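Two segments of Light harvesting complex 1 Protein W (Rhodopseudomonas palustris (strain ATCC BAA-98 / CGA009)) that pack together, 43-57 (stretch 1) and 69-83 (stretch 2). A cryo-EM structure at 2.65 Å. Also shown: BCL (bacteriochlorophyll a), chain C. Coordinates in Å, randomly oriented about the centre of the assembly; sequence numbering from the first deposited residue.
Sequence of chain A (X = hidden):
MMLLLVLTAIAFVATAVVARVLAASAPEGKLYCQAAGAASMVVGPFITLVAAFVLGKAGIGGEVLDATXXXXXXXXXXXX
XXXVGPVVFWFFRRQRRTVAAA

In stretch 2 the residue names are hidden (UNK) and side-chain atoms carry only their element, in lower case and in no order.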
# COMPACT_ATOMS: atom_id res chain seq x y z
N VAL A 43 -3.34 5.43 -49.83
CA VAL A 43 -3.56 5.01 -51.21
C VAL A 43 -3.86 3.52 -51.28
O VAL A 43 -4.43 3.05 -52.27
CB VAL A 43 -2.35 5.37 -52.08
CG1 VAL A 43 -1.20 4.42 -51.81
CG2 VAL A 43 -2.73 5.34 -53.55
N GLY A 44 -3.52 2.77 -50.25
CA GLY A 44 -3.67 1.34 -50.25
C GLY A 44 -5.10 0.85 -50.29
O GLY A 44 -5.49 0.06 -51.16
N PRO A 45 -5.92 1.27 -49.32
CA PRO A 45 -7.33 0.88 -49.34
C PRO A 45 -8.05 1.22 -50.63
O PRO A 45 -8.94 0.48 -51.04
CB PRO A 45 -7.91 1.64 -48.15
CG PRO A 45 -6.78 1.71 -47.21
CD PRO A 45 -5.56 1.92 -48.05
N PHE A 46 -7.68 2.31 -51.30
CA PHE A 46 -8.32 2.60 -52.58
C PHE A 46 -7.88 1.61 -53.65
O PHE A 46 -8.69 1.18 -54.48
CB PHE A 46 -8.01 4.04 -52.99
CG PHE A 46 -8.70 5.05 -52.14
CD1 PHE A 46 -10.07 5.20 -52.20
CD2 PHE A 46 -7.97 5.84 -51.27
CE1 PHE A 46 -10.70 6.13 -51.40
CE2 PHE A 46 -8.61 6.77 -50.48
CZ PHE A 46 -9.97 6.91 -50.55
N ILE A 47 -6.60 1.25 -53.64
CA ILE A 47 -6.10 0.22 -54.55
C ILE A 47 -6.88 -1.08 -54.35
O ILE A 47 -7.37 -1.68 -55.31
CB ILE A 47 -4.60 -0.00 -54.34
CG1 ILE A 47 -3.80 1.21 -54.82
CG2 ILE A 47 -4.14 -1.27 -55.03
CD1 ILE A 47 -4.10 1.61 -56.24
N THR A 48 -7.01 -1.53 -53.10
CA THR A 48 -7.71 -2.78 -52.87
C THR A 48 -9.19 -2.66 -53.17
O THR A 48 -9.81 -3.64 -53.61
CB THR A 48 -7.48 -3.28 -51.44
OG1 THR A 48 -8.02 -4.60 -51.31
CG2 THR A 48 -8.16 -2.40 -50.46
N LEU A 49 -9.78 -1.48 -52.98
CA LEU A 49 -11.17 -1.28 -53.38
C LEU A 49 -11.35 -1.50 -54.87
O LEU A 49 -12.22 -2.26 -55.30
CB LEU A 49 -11.63 0.12 -53.00
CG LEU A 49 -13.04 0.44 -53.50
CD1 LEU A 49 -14.08 -0.31 -52.69
CD2 LEU A 49 -13.31 1.93 -53.49
N VAL A 50 -10.53 -0.82 -55.68
CA VAL A 50 -10.72 -0.94 -57.13
C VAL A 50 -10.36 -2.34 -57.60
O VAL A 50 -11.00 -2.86 -58.53
CB VAL A 50 -9.91 0.15 -57.87
CG1 VAL A 50 -10.20 1.51 -57.27
CG2 VAL A 50 -8.43 -0.14 -57.84
N ALA A 51 -9.39 -2.98 -56.97
CA ALA A 51 -9.05 -4.35 -57.34
C ALA A 51 -10.21 -5.30 -57.04
O ALA A 51 -10.57 -6.13 -57.87
CB ALA A 51 -7.79 -4.80 -56.61
N ALA A 52 -10.80 -5.18 -55.85
CA ALA A 52 -11.94 -6.02 -55.52
C ALA A 52 -13.12 -5.74 -56.45
O ALA A 52 -13.85 -6.65 -56.84
CB ALA A 52 -12.34 -5.82 -54.06
N PHE A 53 -13.30 -4.48 -56.84
CA PHE A 53 -14.38 -4.16 -57.76
C PHE A 53 -14.15 -4.80 -59.12
O PHE A 53 -15.10 -5.26 -59.76
CB PHE A 53 -14.52 -2.65 -57.90
CG PHE A 53 -15.07 -2.21 -59.23
CD1 PHE A 53 -16.40 -2.42 -59.55
CD2 PHE A 53 -14.25 -1.58 -60.15
CE1 PHE A 53 -16.91 -2.02 -60.78
CE2 PHE A 53 -14.75 -1.18 -61.38
CZ PHE A 53 -16.08 -1.40 -61.69
N VAL A 54 -12.90 -4.83 -59.58
CA VAL A 54 -12.67 -5.38 -60.90
C VAL A 54 -12.69 -6.90 -60.88
O VAL A 54 -13.08 -7.53 -61.87
CB VAL A 54 -11.36 -4.84 -61.50
CG1 VAL A 54 -10.16 -5.52 -60.89
CG2 VAL A 54 -11.36 -5.00 -63.00
N LEU A 55 -12.30 -7.53 -59.77
CA LEU A 55 -12.23 -8.98 -59.73
C LEU A 55 -13.38 -9.62 -58.95
O LEU A 55 -13.33 -10.82 -58.67
CB LEU A 55 -10.88 -9.44 -59.16
CG LEU A 55 -10.48 -9.20 -57.70
CD1 LEU A 55 -10.88 -10.35 -56.81
CD2 LEU A 55 -8.99 -8.95 -57.60
N GLY A 56 -14.40 -8.85 -58.59
CA GLY A 56 -15.60 -9.44 -58.04
C GLY A 56 -16.70 -9.50 -59.07
O GLY A 56 -17.54 -10.41 -59.04
N LYS A 57 -16.73 -8.53 -59.98
CA LYS A 57 -17.60 -8.65 -61.15
C LYS A 57 -17.18 -9.84 -62.00
O LYS A 57 -17.97 -10.76 -62.23
CB LYS A 57 -17.58 -7.35 -61.95
CG LYS A 57 -18.17 -6.19 -61.17
CD LYS A 57 -19.66 -6.43 -60.92
CE LYS A 57 -20.32 -5.28 -60.19
NZ LYS A 57 -19.91 -5.21 -58.76
N UNK A 69 -21.12 -7.99 -50.30
CA UNK A 69 -20.23 -9.14 -50.16
C UNK A 69 -18.81 -8.77 -50.55
O UNK A 69 -17.85 -9.20 -49.89
c UNK A 69 -20.74 -10.30 -51.02
N UNK A 70 -18.65 -7.96 -51.59
CA UNK A 70 -17.31 -7.54 -51.98
C UNK A 70 -16.66 -6.70 -50.89
O UNK A 70 -15.46 -6.83 -50.64
s UNK A 70 -15.68 -8.43 -54.63
c UNK A 70 -16.07 -6.77 -54.05
c UNK A 70 -17.37 -6.75 -53.29
c UNK A 70 -14.27 -8.84 -53.61
N UNK A 71 -17.44 -5.85 -50.22
CA UNK A 71 -16.89 -5.03 -49.15
C UNK A 71 -16.47 -5.90 -47.97
O UNK A 71 -15.37 -5.73 -47.42
c UNK A 71 -16.66 -2.24 -49.93
c UNK A 71 -18.03 -2.80 -49.64
c UNK A 71 -17.91 -3.99 -48.70
c UNK A 71 -18.95 -1.75 -49.06
N UNK A 72 -17.33 -6.83 -47.57
CA UNK A 72 -16.98 -7.73 -46.48
C UNK A 72 -15.73 -8.53 -46.81
O UNK A 72 -14.90 -8.79 -45.93
c UNK A 72 -17.83 -9.73 -45.16
c UNK A 72 -21.10 -10.22 -45.99
n UNK A 72 -21.43 -9.06 -45.44
n UNK A 72 -21.86 -10.75 -46.93
c UNK A 72 -19.09 -10.34 -44.57
n UNK A 72 -19.99 -10.85 -45.60
c UNK A 72 -18.15 -8.66 -46.18
N UNK A 73 -15.56 -8.90 -48.08
CA UNK A 73 -14.40 -9.69 -48.47
C UNK A 73 -13.14 -8.83 -48.47
O UNK A 73 -12.11 -9.22 -47.91
c UNK A 73 -13.33 -10.78 -50.45
c UNK A 73 -15.61 -11.49 -49.71
c UNK A 73 -14.64 -10.33 -49.85
N UNK A 74 -13.21 -7.65 -49.08
CA UNK A 74 -12.05 -6.81 -49.28
C UNK A 74 -11.70 -5.97 -48.07
O UNK A 74 -10.72 -5.21 -48.13
c UNK A 74 -12.27 -5.89 -50.48
N UNK A 75 -12.47 -6.05 -46.99
CA UNK A 75 -12.14 -5.30 -45.79
C UNK A 75 -10.73 -5.61 -45.30
O UNK A 75 -9.88 -4.72 -45.18
c UNK A 75 -13.16 -5.58 -44.69
N UNK A 76 -10.46 -6.88 -45.00
CA UNK A 76 -9.21 -7.24 -44.33
C UNK A 76 -7.98 -6.94 -45.18
O UNK A 76 -6.98 -6.47 -44.64
c UNK A 76 -8.65 -10.26 -42.08
c UNK A 76 -8.12 -9.19 -43.01
c UNK A 76 -9.24 -8.71 -43.93
c UNK A 76 -6.94 -9.75 -43.81
N UNK A 77 -7.98 -7.21 -46.49
CA UNK A 77 -6.86 -6.73 -47.31
C UNK A 77 -6.66 -5.24 -47.21
O UNK A 77 -5.52 -4.78 -47.17
c UNK A 77 -8.85 -8.12 -47.27
c UNK A 77 -7.25 -7.17 -48.73
c UNK A 77 -8.07 -8.36 -48.52
N UNK A 78 -7.74 -4.46 -47.15
CA UNK A 78 -7.60 -3.02 -46.98
C UNK A 78 -6.92 -2.69 -45.67
O UNK A 78 -6.04 -1.81 -45.62
c UNK A 78 -8.97 -2.35 -47.05
N UNK A 79 -7.29 -3.38 -44.60
CA UNK A 79 -6.71 -3.08 -43.29
C UNK A 79 -5.24 -3.47 -43.24
O UNK A 79 -4.42 -2.72 -42.69
c UNK A 79 -7.50 -3.80 -42.20
c UNK A 79 -6.28 -2.74 -38.27
c UNK A 79 -6.79 -4.40 -39.89
c UNK A 79 -6.95 -2.10 -40.46
c UNK A 79 -6.40 -4.06 -38.62
c UNK A 79 -7.07 -3.43 -40.82
c UNK A 79 -6.55 -1.76 -39.19
N UNK A 80 -4.89 -4.63 -43.78
CA UNK A 80 -3.48 -5.00 -43.84
C UNK A 80 -2.69 -4.11 -44.76
O UNK A 80 -1.49 -3.90 -44.56
N UNK A 81 -3.34 -3.56 -45.79
CA UNK A 81 -2.67 -2.63 -46.68
C UNK A 81 -2.38 -1.31 -45.99
O UNK A 81 -1.33 -0.70 -46.21
c UNK A 81 -2.82 -1.57 -48.87
o UNK A 81 -3.81 -3.68 -48.53
c UNK A 81 -3.54 -2.41 -47.91
N UNK A 82 -3.31 -0.87 -45.15
CA UNK A 82 -3.10 0.32 -44.33
C UNK A 82 -1.80 0.25 -43.55
O UNK A 82 -1.23 1.28 -43.19
c UNK A 82 -5.07 2.71 -44.22
c UNK A 82 -4.28 0.51 -43.38
c UNK A 82 -5.80 1.90 -41.99
c UNK A 82 -4.67 1.93 -42.99
N UNK A 83 -1.32 -0.96 -43.28
CA UNK A 83 -0.05 -1.18 -42.60
C UNK A 83 1.10 -1.45 -43.55
O UNK A 83 2.22 -0.99 -43.31
c UNK A 83 -2.14 -2.13 -40.10
c UNK A 83 -0.57 -1.15 -38.06
c UNK A 83 -1.93 -1.30 -37.87
c UNK A 83 -2.72 -1.79 -38.89
c UNK A 83 -0.17 -2.35 -41.62
c UNK A 83 -0.78 -1.98 -40.30
c UNK A 83 -0.01 -1.49 -39.27
MG BCL C . -12.86 4.05 -46.08
CHA BCL C . -12.12 7.36 -46.42
CHB BCL C . -9.71 3.50 -45.06
CHC BCL C . -13.73 0.85 -45.42
CHD BCL C . -16.26 4.78 -46.54
NA BCL C . -11.19 5.13 -45.97
C1A BCL C . -11.04 6.39 -46.16
C2A BCL C . -9.62 6.85 -46.08
C3A BCL C . -8.87 5.56 -46.01
C4A BCL C . -9.98 4.64 -45.66
CMA BCL C . -8.28 5.18 -47.35
CAA BCL C . -9.38 7.63 -44.81
CBA BCL C . -8.67 8.94 -45.09
CGA BCL C . -7.76 9.27 -43.95
O1A BCL C . -7.47 8.42 -43.13
O2A BCL C . -7.19 10.59 -43.80
NB BCL C . -11.88 2.42 -45.32
C1B BCL C . -10.58 2.33 -44.98
C2B BCL C . -10.10 1.02 -44.49
C3B BCL C . -11.34 0.23 -44.60
C4B BCL C . -12.33 1.18 -45.13
CMB BCL C . -8.72 0.67 -44.02
CAB BCL C . -11.58 -1.21 -44.28
OBB BCL C . -12.45 -1.81 -44.88
CBB BCL C . -10.78 -1.87 -43.20
NC BCL C . -14.57 3.01 -46.01
C1C BCL C . -14.69 1.71 -45.70
C2C BCL C . -16.09 1.22 -45.66
C3C BCL C . -16.84 2.42 -46.12
C4C BCL C . -15.77 3.44 -46.22
CMC BCL C . -16.26 0.08 -46.65
CAC BCL C . -17.84 2.93 -45.10
CBC BCL C . -19.08 2.07 -45.03
ND BCL C . -14.06 5.66 -46.38
C1D BCL C . -15.36 5.92 -46.59
C2D BCL C . -15.66 7.36 -46.81
C3D BCL C . -14.30 7.90 -46.73
C4D BCL C . -13.48 6.89 -46.51
CMD BCL C . -16.85 8.24 -47.06
CAD BCL C . -13.53 9.15 -46.82
OBD BCL C . -14.00 10.32 -47.02
CBD BCL C . -12.10 8.84 -46.61
CGD BCL C . -11.33 9.31 -47.80
O1D BCL C . -11.62 8.96 -48.92
O2D BCL C . -10.23 10.23 -47.61
CED BCL C . -9.65 10.86 -48.75
C1 BCL C . -5.88 10.71 -43.26
C2 BCL C . -5.04 11.46 -44.25
C3 BCL C . -3.74 11.72 -44.04
C4 BCL C . -2.98 12.47 -45.08
C5 BCL C . -3.05 11.23 -42.79
C6 BCL C . -2.53 9.81 -42.98
C7 BCL C . -2.08 9.17 -41.67
C8 BCL C . -0.89 9.91 -41.04
C9 BCL C . 0.42 9.22 -41.38
C10 BCL C . -1.11 10.04 -39.54
C11 BCL C . -0.01 9.43 -38.69
C12 BCL C . -0.52 8.23 -37.89
C13 BCL C . -0.70 8.59 -36.42
C14 BCL C . 0.46 8.07 -35.58
C15 BCL C . -2.03 8.03 -35.90
C16 BCL C . -2.57 8.86 -34.74
C17 BCL C . -3.96 8.39 -34.31
C18 BCL C . -4.27 8.86 -32.89
C19 BCL C . -5.25 7.92 -32.21
C20 BCL C . -4.80 10.29 -32.88

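Position 69 carries one carbon and lies out of reach of stretch 1; it is Ala-69. Position 70 has an unbranched chain of two carbons, a sulfur and a carbon, and is therefore Met-70. Its SD lies 3.4 Å from Ala-52 O and 3.6 Å from Gly-56 CA, while its CE meets Ala-52 CB at 3.6 Å. The flexible thioether fills the space over Gly-56, where a CB would stand only 2.2 Å from SD.

Position 71 has four carbons forked at the second, the pattern of Leu-71. Its CA-to-CB bond points away, yet its end comes back to place CD2 4.2 Å from Leu-49 CD1. At 72, three carbons and a nitrogen lead to a carbon bearing two more nitrogens: the guanidinium of Arg-72, exposed and far from stretch 1, as suits a charge. Position 73, one carbon carrying two others, is Val-73, which makes no contact here.

Position 74 has a single carbon, 3.6 Å from Ala-52 CB; it is Ala-74, and two such small side chains meeting let the backbones come close. Position 75, also one carbon, is Ala-75. It faces away from stretch 1, and its O lies 3.6 Å from BCL CBB. Position 76, four carbons forked at the second, is Leu-76, exposed and out of reach.

At 77, three carbons close a ring onto the backbone nitrogen, which defines Pro-77; its CB is 3.7 Å from Thr-48 OG1. Its nitrogen has no hydrogen to donate, and the helix is kinked here. The one carbon at 78, 3.5 Å from Thr-48 CG2, marks Ala-78, a small residue where the backbones come close: Ala-78 CA lies 4.6 Å from Pro-45 CA.

Position 79 has one carbon and a six-carbon ring: Phe-79, pointing away, its CB 3.9 Å from BCL CBB. Position 80 has no side-chain atoms and is Gly-80. At 81, one carbon carries an oxygen and a carbon, hence Thr-81. Its OG1 donates a very short 2.4 Å hydrogen bond to Pro-77 O, while CG2 rests 3.3 Å from Gly-44 CA, in space that a CB on Gly-44 would invade. Position 82, four carbons forked at the second, is Leu-82; CD1 touches Pro-45 CG at 3.6 Å and CD2 reaches BCL CMB at 3.8 Å. Position 83, a carbon and six-membered ring, is Phe-83, exposed and out of reach.

The helices run nearly antiparallel, at 151°, with axes approaching to 8.1 Å. No hydrogen bond joins them; small residues and close apolar packing make the contact.

Stretch 2 69-83: AMLRVAALPAFGTLF
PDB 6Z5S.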